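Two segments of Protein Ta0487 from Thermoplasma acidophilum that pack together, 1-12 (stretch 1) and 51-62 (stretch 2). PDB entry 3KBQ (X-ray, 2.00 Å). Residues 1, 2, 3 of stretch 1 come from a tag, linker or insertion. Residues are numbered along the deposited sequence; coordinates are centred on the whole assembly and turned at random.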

ATOM      1  N   SER B   1     -13.149  -9.381 -16.682  1.00 38.47           N
ATOM      2  CA  SER B   1     -12.832 -10.187 -15.466  1.00 38.34           C
ATOM      3  C   SER B   1     -11.975  -9.394 -14.499  1.00 37.25           C
ATOM      4  O   SER B   1     -12.252  -9.439 -13.292  1.00 37.50           O
ATOM      5  CB  SER B   1     -12.191 -11.523 -15.811  1.00 38.68           C
ATOM      6  N   ASN B   2     -10.958  -8.676 -15.014  1.00 35.85           N
ATOM      7  CA  ASN B   2     -10.314  -7.597 -14.250  1.00 35.10           C
ATOM      8  C   ASN B   2     -10.890  -6.252 -14.708  1.00 34.42           C
ATOM      9  O   ASN B   2     -10.424  -5.179 -14.324  1.00 31.91           O
ATOM     10  CB  ASN B   2      -8.775  -7.638 -14.310  1.00 34.29           C
ATOM     11  CG  ASN B   2      -8.188  -8.690 -13.390  1.00 37.90           C
ATOM     12  OD1 ASN B   2      -8.790  -9.053 -12.376  1.00 40.87           O
ATOM     13  ND2 ASN B   2      -6.995  -9.177 -13.719  1.00 39.28           N
ATOM     14  N   ALA B   3     -11.948  -6.345 -15.516  1.00 33.57           N
ATOM     15  CA  ALA B   3     -12.568  -5.172 -16.141  1.00 33.85           C
ATOM     16  C   ALA B   3     -12.928  -4.037 -15.162  1.00 33.65           C
ATOM     17  O   ALA B   3     -12.652  -2.872 -15.443  1.00 33.44           O
ATOM     18  CB  ALA B   3     -13.804  -5.588 -16.961  1.00 33.57           C
ATOM     19  N   LYS B   4     -13.552  -4.369 -14.039  1.00 33.17           N
ATOM     20  CA  LYS B   4     -13.965  -3.337 -13.062  1.00 33.03           C
ATOM     21  C   LYS B   4     -12.999  -3.233 -11.873  1.00 30.68           C
ATOM     22  O   LYS B   4     -13.293  -2.578 -10.877  1.00 29.89           O
ATOM     23  CB  LYS B   4     -15.410  -3.604 -12.601  1.00 32.97           C
ATOM     24  CG  LYS B   4     -16.337  -3.821 -13.757  1.00 36.68           C
ATOM     25  CD  LYS B   4     -17.790  -3.428 -13.462  1.00 42.16           C
ATOM     26  CE  LYS B   4     -18.348  -4.098 -12.221  1.00 42.84           C
ATOM     27  NZ  LYS B   4     -19.840  -4.202 -12.334  1.00 46.60           N
ATOM     28  N   ASN B   5     -11.841  -3.887 -11.995  1.00 28.93           N
ATOM     29  CA  ASN B   5     -10.816  -3.884 -10.955  1.00 27.48           C
ATOM     30  C   ASN B   5      -9.848  -2.733 -11.184  1.00 26.15           C
ATOM     31  O   ASN B   5      -9.369  -2.531 -12.300  1.00 25.36           O
ATOM     32  CB  ASN B   5     -10.042  -5.215 -10.945  1.00 28.32           C
ATOM     33  CG  ASN B   5     -10.748  -6.341 -10.111  1.00 34.18           C
ATOM     34  OD1 ASN B   5     -10.377  -7.524 -10.200  1.00 37.75           O
ATOM     35  ND2 ASN B   5     -11.740  -5.964  -9.299  1.00 32.61           N
ATOM     36  N   ALA B   6      -9.563  -1.991 -10.126  1.00 24.38           N
ATOM     37  CA  ALA B   6      -8.520  -0.953 -10.157  1.00 24.54           C
ATOM     38  C   ALA B   6      -7.552  -1.186  -9.036  1.00 23.59           C
ATOM     39  O   ALA B   6      -7.928  -1.778  -8.015  1.00 23.44           O
ATOM     40  CB  ALA B   6      -9.098   0.494 -10.025  1.00 24.07           C
ATOM     41  N   SER B   7      -6.308  -0.752  -9.239  1.00 22.06           N
ATOM     42  CA  SER B   7      -5.331  -0.724  -8.146  1.00 23.43           C
ATOM     43  C   SER B   7      -4.725   0.648  -7.992  1.00 22.75           C
ATOM     44  O   SER B   7      -4.688   1.433  -8.945  1.00 23.03           O
ATOM     45  CB  SER B   7      -4.216  -1.751  -8.363  1.00 24.58           C
ATOM     46  OG  SER B   7      -4.763  -3.018  -8.042  1.00 30.60           O
ATOM     47  N   VAL B   8      -4.233   0.918  -6.791  1.00 23.07           N
ATOM     48  CA  VAL B   8      -3.657   2.197  -6.441  1.00 22.12           C
ATOM     49  C   VAL B   8      -2.201   1.981  -6.017  1.00 22.57           C
ATOM     50  O   VAL B   8      -1.874   1.091  -5.257  1.00 21.54           O
ATOM     51  CB  VAL B   8      -4.481   2.866  -5.332  1.00 22.24           C
ATOM     52  CG1 VAL B   8      -3.970   4.278  -4.985  1.00 19.57           C
ATOM     53  CG2 VAL B   8      -5.964   2.903  -5.766  1.00 23.06           C
ATOM     54  N   ILE B   9      -1.333   2.859  -6.493  1.00 21.79           N
ATOM     55  CA  ILE B   9       0.062   2.815  -6.132  1.00 21.22           C
ATOM     56  C   ILE B   9       0.424   4.194  -5.582  1.00 21.89           C
ATOM     57  O   ILE B   9      -0.004   5.228  -6.113  1.00 21.99           O
ATOM     58  CB  ILE B   9       0.964   2.505  -7.352  1.00 21.66           C
ATOM     59  CG1 ILE B   9       0.686   1.087  -7.916  1.00 21.28           C
ATOM     60  CG2 ILE B   9       2.492   2.665  -6.924  1.00 18.94           C
ATOM     61  CD1 ILE B   9       1.280   0.914  -9.361  1.00 19.24           C
ATOM     62  N   THR B  10       1.184   4.205  -4.495  1.00 20.72           N
ATOM     63  CA  THR B  10       1.667   5.432  -3.915  1.00 22.53           C
ATOM     64  C   THR B  10       3.194   5.252  -3.863  1.00 22.07           C
ATOM     65  O   THR B  10       3.703   4.259  -3.324  1.00 22.84           O
ATOM     66  CB  THR B  10       1.154   5.639  -2.457  1.00 22.47           C
ATOM     67  OG1 THR B  10      -0.282   5.670  -2.459  1.00 24.57           O
ATOM     68  CG2 THR B  10       1.672   6.989  -1.860  1.00 23.01           C
ATOM     69  N   VAL B  11       3.918   6.214  -4.413  1.00 22.02           N
ATOM     70  CA  VAL B  11       5.397   6.180  -4.376  1.00 21.42           C
ATOM     71  C   VAL B  11       5.939   7.298  -3.452  1.00 23.21           C
ATOM     72  O   VAL B  11       5.594   8.459  -3.636  1.00 23.22           O
ATOM     73  CB  VAL B  11       5.959   6.390  -5.812  1.00 21.10           C
ATOM     74  CG1 VAL B  11       7.491   6.318  -5.820  1.00 21.68           C
ATOM     75  CG2 VAL B  11       5.307   5.356  -6.821  1.00 20.22           C
ATOM     76  N   GLY B  12       6.773   6.968  -2.474  1.00 23.27           N
ATOM     77  CA  GLY B  12       7.297   7.992  -1.586  1.00 24.18           C
ATOM     78  C   GLY B  12       7.752   7.408  -0.254  1.00 24.55           C
ATOM     79  O   GLY B  12       6.949   6.882   0.529  1.00 22.72           O
ATOM     80  N   GLU B  51      11.479  -1.137  -7.343  1.00 22.55           N
ATOM     81  CA  GLU B  51      10.314  -1.298  -6.475  1.00 22.87           C
ATOM     82  C   GLU B  51       9.096  -0.735  -7.156  1.00 22.62           C
ATOM     83  O   GLU B  51       7.989  -1.292  -7.056  1.00 21.49           O
ATOM     84  CB  GLU B  51      10.515  -0.550  -5.138  1.00 23.36           C
ATOM     85  CG  GLU B  51      11.627  -1.176  -4.281  1.00 27.28           C
ATOM     86  CD  GLU B  51      11.208  -2.532  -3.739  1.00 29.86           C
ATOM     87  OE1 GLU B  51      10.325  -2.577  -2.861  1.00 29.47           O
ATOM     88  OE2 GLU B  51      11.736  -3.560  -4.220  1.00 31.42           O
ATOM     89  N   ILE B  52       9.299   0.377  -7.853  1.00 22.51           N
ATOM     90  CA  ILE B  52       8.215   1.016  -8.625  1.00 21.56           C
ATOM     91  C   ILE B  52       7.773   0.086  -9.752  1.00 22.00           C
ATOM     92  O   ILE B  52       6.544  -0.103  -9.980  1.00 21.34           O
ATOM     93  CB  ILE B  52       8.670   2.422  -9.177  1.00 20.50           C
ATOM     94  CG1 ILE B  52       8.742   3.475  -8.051  1.00 20.59           C
ATOM     95  CG2 ILE B  52       7.714   2.924 -10.321  1.00 20.14           C
ATOM     96  CD1 ILE B  52       9.766   4.597  -8.322  1.00 22.01           C
ATOM     97  N   GLY B  53       8.767  -0.523 -10.425  1.00 20.90           N
ATOM     98  CA  GLY B  53       8.478  -1.448 -11.512  1.00 21.81           C
ATOM     99  C   GLY B  53       7.650  -2.648 -11.010  1.00 22.48           C
ATOM    100  O   GLY B  53       6.707  -3.104 -11.707  1.00 21.39           O
ATOM    101  N   TRP B  54       8.062  -3.183  -9.848  1.00 21.61           N
ATOM    102  CA  TRP B  54       7.349  -4.272  -9.174  1.00 22.93           C
ATOM    103  C   TRP B  54       5.859  -3.929  -8.967  1.00 21.51           C
ATOM    104  O   TRP B  54       4.999  -4.711  -9.330  1.00 21.47           O
ATOM    105  CB  TRP B  54       8.056  -4.742  -7.866  1.00 22.64           C
ATOM    106  CG  TRP B  54       7.193  -5.659  -7.068  1.00 22.93           C
ATOM    107  CD1 TRP B  54       6.998  -7.042  -7.269  1.00 24.42           C
ATOM    108  CD2 TRP B  54       6.314  -5.281  -6.007  1.00 23.99           C
ATOM    109  NE1 TRP B  54       6.049  -7.494  -6.367  1.00 24.24           N
ATOM    110  CE2 TRP B  54       5.624  -6.447  -5.587  1.00 23.79           C
ATOM    111  CE3 TRP B  54       6.036  -4.057  -5.370  1.00 23.67           C
ATOM    112  CZ2 TRP B  54       4.674  -6.428  -4.546  1.00 27.01           C
ATOM    113  CZ3 TRP B  54       5.106  -4.040  -4.311  1.00 25.88           C
ATOM    114  CH2 TRP B  54       4.439  -5.235  -3.918  1.00 26.75           C
ATOM    115  N   ALA B  55       5.583  -2.757  -8.409  1.00 21.73           N
ATOM    116  CA  ALA B  55       4.227  -2.365  -8.031  1.00 21.87           C
ATOM    117  C   ALA B  55       3.358  -2.253  -9.294  1.00 22.05           C
ATOM    118  O   ALA B  55       2.265  -2.810  -9.345  1.00 21.29           O
ATOM    119  CB  ALA B  55       4.259  -1.045  -7.251  1.00 20.90           C
ATOM    120  N   PHE B  56       3.877  -1.620 -10.340  1.00 22.27           N
ATOM    121  CA  PHE B  56       3.088  -1.479 -11.574  1.00 22.12           C
ATOM    122  C   PHE B  56       2.792  -2.847 -12.175  1.00 22.10           C
ATOM    123  O   PHE B  56       1.684  -3.090 -12.610  1.00 21.12           O
ATOM    124  CB  PHE B  56       3.785  -0.573 -12.646  1.00 21.11           C
ATOM    125  CG  PHE B  56       3.565   0.910 -12.437  1.00 23.07           C
ATOM    126  CD1 PHE B  56       2.313   1.491 -12.652  1.00 20.19           C
ATOM    127  CD2 PHE B  56       4.622   1.730 -12.022  1.00 26.60           C
ATOM    128  CE1 PHE B  56       2.106   2.831 -12.434  1.00 20.99           C
ATOM    129  CE2 PHE B  56       4.425   3.108 -11.816  1.00 27.80           C
ATOM    130  CZ  PHE B  56       3.174   3.667 -12.028  1.00 22.20           C
ATOM    131  N   ARG B  57       3.780  -3.731 -12.229  1.00 22.73           N
ATOM    132  CA  ARG B  57       3.553  -5.060 -12.794  1.00 23.67           C
ATOM    133  C   ARG B  57       2.498  -5.896 -12.045  1.00 23.75           C
ATOM    134  O   ARG B  57       1.577  -6.463 -12.642  1.00 22.87           O
ATOM    135  CB  ARG B  57       4.872  -5.850 -12.859  1.00 24.71           C
ATOM    136  CG  ARG B  57       5.917  -5.262 -13.836  1.00 29.21           C
ATOM    137  CD  ARG B  57       5.262  -4.916 -15.172  1.00 33.82           C
ATOM    138  NE  ARG B  57       4.669  -6.090 -15.820  1.00 32.42           N
ATOM    139  CZ  ARG B  57       5.239  -6.723 -16.833  1.00 34.92           C
ATOM    140  NH1 ARG B  57       6.419  -6.294 -17.267  1.00 31.65           N
ATOM    141  NH2 ARG B  57       4.637  -7.778 -17.416  1.00 34.28           N
ATOM    142  N   VAL B  58       2.652  -5.987 -10.739  1.00 22.99           N
ATOM    143  CA  VAL B  58       1.601  -6.611  -9.941  1.00 24.37           C
ATOM    144  C   VAL B  58       0.224  -5.926 -10.097  1.00 23.65           C
ATOM    145  O   VAL B  58      -0.773  -6.633 -10.316  1.00 23.12           O
ATOM    146  CB  VAL B  58       1.999  -6.762  -8.482  1.00 24.65           C
ATOM    147  CG1 VAL B  58       0.960  -7.552  -7.753  1.00 26.52           C
ATOM    148  CG2 VAL B  58       3.319  -7.584  -8.451  1.00 26.85           C
ATOM    149  N   ALA B  59       0.185  -4.594 -10.009  1.00 21.08           N
ATOM    150  CA  ALA B  59      -1.069  -3.899 -10.167  1.00 21.26           C
ATOM    151  C   ALA B  59      -1.731  -4.287 -11.489  1.00 21.09           C
ATOM    152  O   ALA B  59      -2.959  -4.557 -11.543  1.00 20.93           O
ATOM    153  CB  ALA B  59      -0.875  -2.326 -10.023  1.00 19.66           C
ATOM    154  N   LEU B  60      -0.920  -4.387 -12.538  1.00 20.98           N
ATOM    155  CA  LEU B  60      -1.451  -4.655 -13.882  1.00 22.70           C
ATOM    156  C   LEU B  60      -1.917  -6.104 -14.002  1.00 23.41           C
ATOM    157  O   LEU B  60      -2.887  -6.408 -14.736  1.00 24.19           O
ATOM    158  CB  LEU B  60      -0.400  -4.331 -14.943  1.00 22.12           C
ATOM    159  CG  LEU B  60      -0.188  -2.863 -15.320  1.00 24.12           C
ATOM    160  CD1 LEU B  60       1.150  -2.681 -16.161  1.00 25.50           C
ATOM    161  CD2 LEU B  60      -1.395  -2.298 -16.141  1.00 24.65           C
ATOM    162  N   GLU B  61      -1.277  -6.993 -13.246  1.00 23.33           N
ATOM    163  CA  GLU B  61      -1.679  -8.398 -13.233  1.00 25.89           C
ATOM    164  C   GLU B  61      -3.107  -8.541 -12.643  1.00 25.02           C
ATOM    165  O   GLU B  61      -3.851  -9.394 -13.042  1.00 25.75           O
ATOM    166  CB  GLU B  61      -0.683  -9.156 -12.371  1.00 25.82           C
ATOM    167  CG  GLU B  61      -1.009 -10.568 -12.085  1.00 33.29           C
ATOM    168  CD  GLU B  61       0.108 -11.230 -11.221  1.00 41.51           C
ATOM    169  OE1 GLU B  61       1.222 -10.650 -11.041  1.00 40.12           O
ATOM    170  OE2 GLU B  61      -0.156 -12.341 -10.705  1.00 45.84           O
ATOM    171  N   VAL B  62      -3.491  -7.712 -11.689  1.00 24.63           N
ATOM    172  CA  VAL B  62      -4.783  -7.926 -10.996  1.00 25.35           C
ATOM    173  C   VAL B  62      -5.884  -6.895 -11.337  1.00 25.53           C
ATOM    174  O   VAL B  62      -7.037  -7.003 -10.865  1.00 26.23           O
ATOM    175  CB  VAL B  62      -4.549  -7.962  -9.454  1.00 26.60           C
ATOM    176  CG1 VAL B  62      -3.540  -9.047  -9.108  1.00 25.26           C
ATOM    177  CG2 VAL B  62      -4.064  -6.529  -8.882  1.00 25.15           C
TER

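Ile9 is the hub of this contact: it gives up more surface to the other stretch than any other residue. With chi1 at m and chi2 at t, its CD1 reaches the helix surface and sits 3.5 Å from CD1 of Phe56. The same methyl lies 3.8 Å from the centroid of the Phe56 ring and 24° off the ring normal, a CH-pi contact over one face. It also rests 3.9 Å from CB of Ala59, while Ile9 CG2 lies 4.1 Å from CB of Ala55. Both alanines point their CB toward the strand, and the strand and helix axes come within 7.9 Å of each other.

The two elements run nearly antiparallel, at 166°, so the pairing steps in opposite directions along the chain. Strand alternation selects the partners: Asn5, Ser7, Ile9 and Val11 point toward the helix, whereas Ala6 and Val8 point away. On the helix, Ile52, Ala55, Phe56, Ala59 and Val62 recur at three- and four-residue spacing and so share one side. Toward the start of the helix segment, Val11 CG1 meets Ile52 CD1 at 3.8 Å; the CA-to-CB bond of Ile52 points sideways, but its end comes nearer the strand.

Ser7 marks the tightest backbone register, its CA 5.7 Å from that of Ala59. Its CB packs 3.8 Å from Ala59 CB, and its OG lies 3.7 Å from Val62 CG2, an apolar neighbour; that hydroxyl is hydrogen-bonded to a residue just beyond one of the two stretches.

Beyond it the contact turns polar without a clear hydrogen bond across it. Asn2, a tag residue, places OD1 3.1 Å from the carbonyl O of Val62, and Asn5 OD1 lies 3.4 Å from that same Val62 O. These are acceptors facing acceptors, so proximity here is not pairing.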